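PDB 3QKI: glucose-6-phosphate isomerase, which probably catalyses the reversible conversion of alpha-D-glucose 6-phosphate into beta-D-fructose 6-phosphate, the isomerisation step near the start of glycolysis. Local coordinates for residues 189-194 with 518-523; 382-387 with 450-455. One frame throughout, in Å; residues are numbered along the deposited sequence. Where two conformers were deposited one is given.

Contact 1: residues 189-194 with 518-523; sequences KYYYYN and FDELNF
Tyr-191 meets Asn-522 because its CG stands opposite the backbone N (chi1 179°), carrying the ring straight out from helix 179-197 to where the backbone of the other segment sets Asn-522 CA and CB over one face; chi1 of 56° then turns the Asn-522 amide so that OD1 reaches Thr-525 N and ND2 a water. The setting is a helix packed against the N-cap of another, for Asn-522 precedes helix 523-543 and caps it through that OD1 bond. A CH-pi contact forms the centre, with Asn-522 CA 4.0 Å from the Tyr-191 ring centroid and almost on the ring normal. At the ring edge, near its plane, lies OE2 of Glu-520, 3.6 Å from Tyr-191 CE2, the carboxylate standing nearly perpendicular to the ring. Another part of the edge meets Phe-523, whose CE2 is 3.8 Å from Tyr-191 CD1; the two ring planes are 75° apart in an oblique pair. The edge of the Phe-523 ring also reaches CB of Tyr-192, whose own hydroxyl binds the carbonyl O of Asn-216, and helix 330-349 packs on both of these residues. No direct hydrogen bond joins the segments; their polar ends share a water instead. That water donates to Glu-520 OE1 at 2.6 Å, accepts from Asn-522 ND2 at 3.0 Å, and lies 2.6 Å from Tyr-191 OH.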
loop_
_atom_site.group_PDB
_atom_site.type_symbol
_atom_site.label_atom_id
_atom_site.label_comp_id
_atom_site.label_asym_id
_atom_site.label_seq_id
_atom_site.Cartn_x
_atom_site.Cartn_y
_atom_site.Cartn_z
ATOM N N LYS A 189 -4.211 1.151 18.926
ATOM C CA LYS A 189 -4.746 -0.007 19.634
ATOM C C LYS A 189 -3.800 -0.702 20.604
ATOM O O LYS A 189 -4.205 -0.983 21.729
ATOM C CB LYS A 189 -5.521 -0.968 18.723
ATOM C CG LYS A 189 -4.648 -1.822 17.790
ATOM C CD LYS A 189 -5.552 -2.662 16.866
ATOM C CE LYS A 189 -4.778 -3.786 16.224
ATOM N NZ LYS A 189 -5.502 -4.338 15.041
ATOM N N TYR A 190 -2.535 -0.932 20.192
ATOM C CA TYR A 190 -1.553 -1.591 21.054
ATOM C C TYR A 190 -1.087 -0.695 22.158
ATOM O O TYR A 190 -0.786 -1.194 23.233
ATOM C CB TYR A 190 -0.398 -2.228 20.263
ATOM C CG TYR A 190 -0.852 -3.514 19.614
ATOM C CD1 TYR A 190 -1.090 -4.657 20.379
ATOM C CD2 TYR A 190 -1.161 -3.564 18.258
ATOM C CE1 TYR A 190 -1.525 -5.844 19.795
ATOM C CE2 TYR A 190 -1.621 -4.746 17.663
ATOM C CZ TYR A 190 -1.787 -5.888 18.436
ATOM O OH TYR A 190 -2.281 -7.048 17.864
ATOM N N TYR A 191 -1.088 0.644 21.940
ATOM C CA TYR A 191 -0.727 1.559 23.028
ATOM C C TYR A 191 -1.822 1.448 24.103
ATOM O O TYR A 191 -1.534 1.297 25.286
ATOM C CB TYR A 191 -0.585 2.992 22.518
ATOM C CG TYR A 191 -0.233 3.971 23.613
ATOM C CD1 TYR A 191 -1.219 4.710 24.254
ATOM C CD2 TYR A 191 1.083 4.130 24.037
ATOM C CE1 TYR A 191 -0.908 5.596 25.286
ATOM C CE2 TYR A 191 1.408 5.001 25.082
ATOM C CZ TYR A 191 0.405 5.727 25.706
ATOM O OH TYR A 191 0.704 6.599 26.717
ATOM N N TYR A 192 -3.086 1.442 23.662
ATOM C CA TYR A 192 -4.219 1.294 24.532
ATOM C C TYR A 192 -4.205 -0.091 25.246
ATOM O O TYR A 192 -4.294 -0.134 26.475
ATOM C CB TYR A 192 -5.485 1.529 23.710
ATOM C CG TYR A 192 -6.765 1.083 24.376
ATOM C CD1 TYR A 192 -7.314 1.806 25.444
ATOM C CD2 TYR A 192 -7.449 -0.040 23.925
ATOM C CE1 TYR A 192 -8.514 1.414 26.036
ATOM C CE2 TYR A 192 -8.633 -0.447 24.516
ATOM C CZ TYR A 192 -9.166 0.284 25.569
ATOM O OH TYR A 192 -10.346 -0.139 26.125
ATOM N N TYR A 193 -4.023 -1.203 24.510
ATOM C CA TYR A 193 -4.005 -2.533 25.161
ATOM C C TYR A 193 -2.856 -2.724 26.137
ATOM O O TYR A 193 -3.055 -3.289 27.206
ATOM C CB TYR A 193 -3.899 -3.689 24.168
ATOM C CG TYR A 193 -4.889 -3.750 23.035
ATOM C CD1 TYR A 193 -6.222 -3.384 23.222
ATOM C CD2 TYR A 193 -4.532 -4.313 21.809
ATOM C CE1 TYR A 193 -7.137 -3.441 22.169
ATOM C CE2 TYR A 193 -5.450 -4.434 20.777
ATOM C CZ TYR A 193 -6.746 -3.987 20.951
ATOM O OH TYR A 193 -7.636 -4.128 19.901
ATOM N N ASN A 194 -1.649 -2.312 25.735
ATOM C CA ASN A 194 -0.415 -2.556 26.479
ATOM C C ASN A 194 -0.186 -1.589 27.633
ATOM O O ASN A 194 0.110 -2.042 28.742
ATOM C CB ASN A 194 0.807 -2.595 25.535
ATOM C CG ASN A 194 0.700 -3.665 24.472
ATOM O OD1 ASN A 194 -0.161 -4.548 24.531
ATOM N ND2 ASN A 194 1.572 -3.613 23.479
ATOM N N PHE A 518 9.974 11.075 16.990
ATOM C CA PHE A 518 9.134 11.396 18.153
ATOM C C PHE A 518 9.619 10.616 19.355
ATOM O O PHE A 518 10.288 9.601 19.192
ATOM C CB PHE A 518 7.668 11.014 17.870
ATOM C CG PHE A 518 6.948 11.757 16.756
ATOM C CD1 PHE A 518 6.094 12.811 17.042
ATOM C CD2 PHE A 518 7.096 11.370 15.429
ATOM C CE1 PHE A 518 5.426 13.495 16.022
ATOM C CE2 PHE A 518 6.418 12.034 14.412
ATOM C CZ PHE A 518 5.580 13.094 14.711
ATOM N N ASP A 519 9.257 11.029 20.570
ATOM C CA ASP A 519 9.675 10.218 21.711
ATOM C C ASP A 519 8.829 8.933 21.823
ATOM O O ASP A 519 9.357 7.832 21.965
ATOM C CB ASP A 519 9.675 11.035 23.017
ATOM C CG ASP A 519 8.324 11.526 23.512
ATOM O OD1 ASP A 519 7.370 11.602 22.687
ATOM O OD2 ASP A 519 8.215 11.839 24.721
ATOM N N GLU A 520 7.518 9.066 21.682
ATOM C CA GLU A 520 6.614 7.932 21.844
ATOM C C GLU A 520 5.398 8.151 20.940
ATOM O O GLU A 520 5.023 9.298 20.694
ATOM C CB GLU A 520 6.168 7.955 23.330
ATOM C CG GLU A 520 5.269 6.829 23.797
ATOM C CD GLU A 520 5.020 6.823 25.295
ATOM O OE1 GLU A 520 5.027 7.917 25.907
ATOM O OE2 GLU A 520 4.804 5.721 25.853
ATOM N N LEU A 521 4.752 7.076 20.501
ATOM C CA LEU A 521 3.494 7.190 19.761
ATOM C C LEU A 521 2.351 6.995 20.763
ATOM O O LEU A 521 1.926 5.872 21.044
ATOM C CB LEU A 521 3.403 6.217 18.577
ATOM C CG LEU A 521 2.126 6.333 17.699
ATOM C CD1 LEU A 521 1.888 7.771 17.192
ATOM C CD2 LEU A 521 2.161 5.341 16.558
ATOM N N ASN A 522 1.920 8.094 21.378
ATOM C CA ASN A 522 0.806 8.071 22.311
ATOM C C ASN A 522 -0.355 8.829 21.617
ATOM O O ASN A 522 -0.217 9.202 20.440
ATOM C CB ASN A 522 1.198 8.656 23.681
ATOM C CG ASN A 522 1.752 10.055 23.649
ATOM O OD1 ASN A 522 1.455 10.858 22.766
ATOM N ND2 ASN A 522 2.610 10.367 24.595
ATOM N N PHE A 523 -1.502 9.001 22.283
ATOM C CA PHE A 523 -2.648 9.677 21.652
ATOM C C PHE A 523 -2.351 11.117 21.220
ATOM O O PHE A 523 -2.709 11.516 20.111
ATOM C CB PHE A 523 -3.904 9.586 22.532
ATOM C CG PHE A 523 -4.510 8.207 22.525
ATOM C CD1 PHE A 523 -5.436 7.842 21.557
ATOM C CD2 PHE A 523 -4.150 7.263 23.488
ATOM C CE1 PHE A 523 -5.972 6.544 21.527
ATOM C CE2 PHE A 523 -4.703 5.976 23.474
ATOM C CZ PHE A 523 -5.615 5.625 22.495
HETATM O O HOH W 1 2.668 8.372 26.834
#

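Contact 2: residues 382-387 with 450-455; sequences FQNLLK and HSHFPI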
loop_
_atom_site.group_PDB
_atom_site.type_symbol
_atom_site.label_atom_id
_atom_site.label_comp_id
_atom_site.label_asym_id
_atom_site.label_seq_id
_atom_site.Cartn_x
_atom_site.Cartn_y
_atom_site.Cartn_z
ATOM N N PHE A 382 7.725 1.718 12.142
ATOM C CA PHE A 382 6.792 1.389 13.205
ATOM C C PHE A 382 5.641 0.622 12.572
ATOM O O PHE A 382 4.812 1.208 11.876
ATOM C CB PHE A 382 6.276 2.692 13.882
ATOM C CG PHE A 382 5.952 2.581 15.355
ATOM C CD1 PHE A 382 6.970 2.493 16.307
ATOM C CD2 PHE A 382 4.628 2.568 15.797
ATOM C CE1 PHE A 382 6.665 2.421 17.684
ATOM C CE2 PHE A 382 4.327 2.483 17.174
ATOM C CZ PHE A 382 5.344 2.428 18.105
ATOM N N GLN A 383 5.598 -0.702 12.796
ATOM C CA GLN A 383 4.542 -1.542 12.243
ATOM C C GLN A 383 3.104 -1.075 12.591
ATOM O O GLN A 383 2.210 -1.263 11.767
ATOM C CB GLN A 383 4.778 -3.022 12.575
ATOM C CG GLN A 383 3.851 -4.001 11.840
ATOM C CD GLN A 383 4.026 -4.018 10.336
ATOM O OE1 GLN A 383 5.003 -3.531 9.777
ATOM N NE2 GLN A 383 3.051 -4.546 9.641
ATOM N N ASN A 384 2.886 -0.435 13.774
ATOM C CA ASN A 384 1.548 0.043 14.125
ATOM C C ASN A 384 1.064 1.172 13.228
ATOM O O ASN A 384 -0.126 1.393 13.135
ATOM C CB ASN A 384 1.370 0.279 15.635
ATOM C CG ASN A 384 1.552 -1.003 16.420
ATOM O OD1 ASN A 384 1.366 -2.097 15.902
ATOM N ND2 ASN A 384 1.970 -0.911 17.663
ATOM N N LEU A 385 1.994 1.815 12.487
ATOM C CA LEU A 385 1.669 2.833 11.491
ATOM C C LEU A 385 1.405 2.203 10.086
ATOM O O LEU A 385 1.430 2.922 9.100
ATOM C CB LEU A 385 2.744 3.941 11.460
ATOM C CG LEU A 385 2.676 4.949 12.654
ATOM C CD1 LEU A 385 3.822 5.939 12.580
ATOM C CD2 LEU A 385 1.380 5.728 12.663
ATOM N N LEU A 386 1.115 0.876 10.010
ATOM C CA LEU A 386 0.856 0.193 8.734
ATOM C C LEU A 386 -0.279 0.787 7.896
ATOM O O LEU A 386 -0.303 0.573 6.691
ATOM C CB LEU A 386 0.787 -1.362 8.825
ATOM C CG LEU A 386 -0.343 -2.012 9.648
ATOM C CD1 LEU A 386 -1.472 -2.394 8.778
ATOM C CD2 LEU A 386 0.115 -3.321 10.249
ATOM N N LYS A 387 -1.191 1.542 8.512
ATOM C CA LYS A 387 -2.303 2.149 7.770
ATOM C C LYS A 387 -2.162 3.667 7.593
ATOM O O LYS A 387 -3.060 4.297 7.045
ATOM C CB LYS A 387 -3.670 1.780 8.399
ATOM C CG LYS A 387 -3.986 0.296 8.360
ATOM C CD LYS A 387 -4.262 -0.192 6.974
ATOM C CE LYS A 387 -4.537 -1.670 6.936
ATOM N NZ LYS A 387 -4.719 -2.131 5.534
ATOM N N HIS A 450 10.604 4.927 21.600
ATOM C CA HIS A 450 10.050 3.795 22.343
ATOM C C HIS A 450 9.113 2.958 21.521
ATOM O O HIS A 450 8.379 3.472 20.675
ATOM C CB HIS A 450 9.332 4.277 23.631
ATOM C CG HIS A 450 10.266 4.968 24.569
ATOM N ND1 HIS A 450 10.428 6.349 24.556
ATOM C CD2 HIS A 450 11.154 4.435 25.442
ATOM C CE1 HIS A 450 11.376 6.608 25.445
ATOM N NE2 HIS A 450 11.842 5.488 25.999
ATOM N N SER A 451 9.066 1.665 21.861
ATOM C CA SER A 451 8.172 0.692 21.251
ATOM C C SER A 451 6.822 0.641 22.000
ATOM O O SER A 451 6.749 1.040 23.161
ATOM C CB SER A 451 8.808 -0.698 21.345
ATOM O OG SER A 451 7.984 -1.662 20.707
ATOM N N HIS A 452 5.780 0.064 21.374
ATOM C CA HIS A 452 4.514 -0.227 22.062
ATOM C C HIS A 452 4.642 -1.623 22.722
ATOM O O HIS A 452 3.798 -2.004 23.520
ATOM C CB HIS A 452 3.321 -0.235 21.078
ATOM C CG HIS A 452 2.806 1.132 20.695
ATOM N ND1 HIS A 452 1.904 1.290 19.653
ATOM C CD2 HIS A 452 3.081 2.353 21.223
ATOM C CE1 HIS A 452 1.668 2.592 19.579
ATOM N NE2 HIS A 452 2.360 3.273 20.495
ATOM N N PHE A 453 5.657 -2.425 22.317
ATOM C CA PHE A 453 5.882 -3.774 22.842
ATOM C C PHE A 453 7.399 -4.042 22.943
ATOM O O PHE A 453 7.928 -4.803 22.149
ATOM C CB PHE A 453 5.159 -4.822 21.974
ATOM C CG PHE A 453 5.006 -6.177 22.632
ATOM C CD1 PHE A 453 4.095 -6.367 23.667
ATOM C CD2 PHE A 453 5.763 -7.271 22.202
ATOM C CE1 PHE A 453 3.949 -7.627 24.263
ATOM C CE2 PHE A 453 5.614 -8.526 22.801
ATOM C CZ PHE A 453 4.718 -8.691 23.830
ATOM N N PRO A 454 8.121 -3.395 23.885
ATOM C CA PRO A 454 9.581 -3.587 23.937
ATOM C C PRO A 454 9.985 -5.030 24.240
ATOM O O PRO A 454 9.394 -5.711 25.074
ATOM C CB PRO A 454 10.045 -2.609 25.023
ATOM C CG PRO A 454 8.855 -2.290 25.805
ATOM C CD PRO A 454 7.666 -2.449 24.927
ATOM N N ILE A 455 10.930 -5.507 23.474
ATOM C CA ILE A 455 11.509 -6.830 23.597
ATOM C C ILE A 455 13.006 -6.674 23.712
ATOM O O ILE A 455 13.621 -5.953 22.919
ATOM C CB ILE A 455 11.119 -7.783 22.424
ATOM C CG1 ILE A 455 9.597 -8.058 22.395
ATOM C CG2 ILE A 455 11.921 -9.090 22.518
ATOM C CD1 ILE A 455 9.119 -8.829 21.199
#
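Phe-382, just past strand 375-380, drives the edge of its ring into the face of His-452, an edge-to-face pair with centroids 4.9 Å apart and planes at 86°. CZ stands over the centre of the imidazole, while CE2 comes to 3.6 Å from His-452 CE1. The other side of the phenyl rim carries CE1 to 3.6 Å from the carbonyl O of His-450, so the hydrogen on CE1 is directed roughly at a carbonyl oxygen, while those on CZ and CE2 meet the imidazole face. Next along the chain, Gln-383 starts a short 3-10 turn and binds Asp-227 and Asn-225 of the second subunit. Asn-384, in the same turn, supplies the polar link: with CG beside the backbone N (chi1 -62°), its ND2 gives a hydrogen bond of 3.0 Å to His-452 ND1. The donor is tilted 22° out of the imidazole plane, and the amide and ring are only modestly inclined to each other. Asn-384 OD1 accepts from Arg-233 NE of the second subunit. Since His-452 ND1 accepts this bond and NE2 binds the carbonyl O of Leu-521, the imidazole is gripped at both nitrogens and on one face, which would fix its rotation and is consistent with a neutral ring protonated at NE2. Before it, Ser-451 OG accepts from Phe-453 N at 2.9 Å, closing an ST turn. The whole is a meeting of two loops after neighbouring parallel strands, 375-380 and 443-448, of the phosphoglucose isomerase fold, set at the dimer interface.

Two contacts whose centres lie about 8 Å apart illustrate how loops at one end of a sheet can be tied to a helix. Along the chain the order is 189-194, 382-387, 450-455, 518-523, so contact 1 brackets contact 2. The last three segments follow strands 375-380, 443-448 and 513-518 of one mixed sheet, whereas 189-194 belongs to helix 179-197, in sequence between two strands of the other, parallel sheet. Besides its bond to Leu-521, His-452 takes a hydrogen bond at its O from Asn-194 ND2, 2.7 Å away, and so joins both segments of contact 1. Both contacts touch the second subunit, so this junction of the two sheet regions also belongs to the dimer interface.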